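Local coordinates for RagB/SusD domain protein (Flavobacterium johnsoniae, PDB 5J90), which binds chitin as a SusD homolog, probably at the cell surface as an outer-membrane lipoprotein that helps the bacterium use the polysaccharide, at residues H128-T131 / D132-P136. Numbering follows the deposited sequence.
Sequences HRMT and DTFGP
Thr131 and Gly135 hold each other twice where helix 113-134 ends, a compact example of how a helix terminus is closed by its own residues. Gly135 N donates to Thr131 O (2.8 Å), an i to i+4 backbone bond that closes the last turn, while the hydroxyl of Thr131 donates to the carbonyl of Gly135 itself, OG1 to O 2.7 Å. The hydroxyl can do this because chi1 of 179° turns OG1 opposite the backbone N, toward the chain that leaves the helix; Gln154 is its second partner. Positive phi at Gly135 swings the chain out of the helix toward Pro136.

One residue earlier in the pattern, Met130 and Phe134 meet obliquely. The Met130 chain, bent at chi2 and chi3, brings SD to the ring's rim, 3.7 Å from Phe134 CE2 and 71° off the ring normal, so the sulfur sits beside the ring more than over its face. Trp90 packs edge-to-face with the same ring. Thr133 turns its hydroxyl back onto the helix, OG1 donating to Arg129 O at 2.9 Å and supplementing a weak bond there from its own backbone N.

One turn back along the helix from Pro136, Asp132 sets its carboxylate almost perpendicular (81°) to the His128 imidazole, with OD2 near the plane of the ring and 3.6 Å from His128 CD2. The two side chains are not bonded to each other; the backbone joins the residues, Asp132 N donating to His128 O at 2.9 Å. Arg213 forms a salt bridge with OD2, and Tyr158 and Trp501 bind OD1, partners that probably favour a charged carboxylate despite its burial. Arg209 and Val124 hold the imidazole nitrogens. The whole is a glycine-terminated helix C-cap with a Met-aromatic contact, packed among helices 154-177, 196-213 and 432-442 in the largely helical SusD-like fold.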
loop_
_atom_site.group_PDB
_atom_site.type_symbol
_atom_site.label_atom_id
_atom_site.label_comp_id
_atom_site.label_asym_id
_atom_site.label_seq_id
_atom_site.Cartn_x
_atom_site.Cartn_y
_atom_site.Cartn_z
ATOM N N HIS A 128 12.215 -14.694 6.134
ATOM C CA HIS A 128 11.232 -14.127 5.202
ATOM C C HIS A 128 9.814 -14.411 5.699
ATOM O O HIS A 128 8.911 -13.586 5.546
ATOM C CB HIS A 128 11.436 -14.577 3.736
ATOM C CG HIS A 128 10.815 -15.905 3.401
ATOM N ND1 HIS A 128 11.434 -17.109 3.669
ATOM C CD2 HIS A 128 9.623 -16.216 2.831
ATOM C CE1 HIS A 128 10.655 -18.103 3.269
ATOM N NE2 HIS A 128 9.553 -17.588 2.755
ATOM N N ARG A 129 9.622 -15.563 6.341
ATOM C CA ARG A 129 8.331 -15.892 6.942
ATOM C C ARG A 129 7.967 -14.873 8.022
ATOM O O ARG A 129 6.819 -14.416 8.113
ATOM C CB ARG A 129 8.367 -17.309 7.523
ATOM C CG ARG A 129 8.413 -18.396 6.449
ATOM C CD ARG A 129 8.989 -19.730 6.972
ATOM N NE ARG A 129 8.407 -20.159 8.252
ATOM C CZ ARG A 129 7.274 -20.845 8.387
ATOM N NH1 ARG A 129 6.554 -21.199 7.328
ATOM N NH2 ARG A 129 6.842 -21.190 9.596
ATOM N N MET A 130 8.953 -14.504 8.834
ATOM C CA MET A 130 8.748 -13.522 9.892
ATOM C C MET A 130 8.292 -12.171 9.345
ATOM O O MET A 130 7.285 -11.624 9.800
ATOM C CB MET A 130 10.032 -13.364 10.707
ATOM C CG MET A 130 9.845 -12.586 12.014
ATOM S SD MET A 130 8.983 -13.524 13.317
ATOM C CE MET A 130 10.216 -14.777 13.695
ATOM N N THR A 131 9.011 -11.630 8.366
ATOM C CA THR A 131 8.580 -10.346 7.826
ATOM C C THR A 131 7.270 -10.452 7.043
ATOM O O THR A 131 6.445 -9.536 7.075
ATOM C CB THR A 131 9.677 -9.630 7.006
ATOM O OG1 THR A 131 9.157 -8.394 6.496
ATOM C CG2 THR A 131 10.122 -10.467 5.819
ATOM N N ASP A 132 7.042 -11.585 6.391
ATOM C CA ASP A 132 5.774 -11.771 5.698
ATOM C C ASP A 132 4.588 -11.810 6.653
ATOM O O ASP A 132 3.455 -11.554 6.248
ATOM C CB ASP A 132 5.812 -13.029 4.839
ATOM C CG ASP A 132 6.679 -12.871 3.614
ATOM O OD1 ASP A 132 7.118 -11.743 3.298
ATOM O OD2 ASP A 132 6.912 -13.903 2.954
ATOM N N THR A 133 4.845 -12.119 7.923
ATOM C CA THR A 133 3.802 -12.172 8.940
ATOM C C THR A 133 3.562 -10.813 9.610
ATOM O O THR A 133 2.419 -10.404 9.778
ATOM C CB THR A 133 4.143 -13.250 9.989
ATOM O OG1 THR A 133 4.168 -14.529 9.338
ATOM C CG2 THR A 133 3.119 -13.292 11.098
ATOM N N PHE A 134 4.641 -10.106 9.955
ATOM C CA PHE A 134 4.538 -8.883 10.754
ATOM C C PHE A 134 4.738 -7.581 9.981
ATOM O O PHE A 134 4.264 -6.521 10.421
ATOM C CB PHE A 134 5.531 -8.935 11.930
ATOM C CG PHE A 134 5.207 -9.996 12.943
ATOM C CD1 PHE A 134 4.225 -9.779 13.898
ATOM C CD2 PHE A 134 5.865 -11.223 12.925
ATOM C CE1 PHE A 134 3.898 -10.764 14.811
ATOM C CE2 PHE A 134 5.539 -12.214 13.837
ATOM C CZ PHE A 134 4.558 -11.980 14.781
ATOM N N GLY A 135 5.446 -7.643 8.851
ATOM C CA GLY A 135 5.861 -6.442 8.136
ATOM C C GLY A 135 7.251 -6.022 8.590
ATOM O O GLY A 135 8.218 -6.763 8.417
ATOM N N PRO A 136 7.378 -4.832 9.194
ATOM C CA PRO A 136 8.674 -4.478 9.778
ATOM C C PRO A 136 9.096 -5.517 10.818
ATOM O O PRO A 136 8.252 -6.021 11.562
ATOM C CB PRO A 136 8.398 -3.122 10.454
ATOM C CG PRO A 136 7.188 -2.571 9.715
ATOM C CD PRO A 136 6.362 -3.783 9.392
#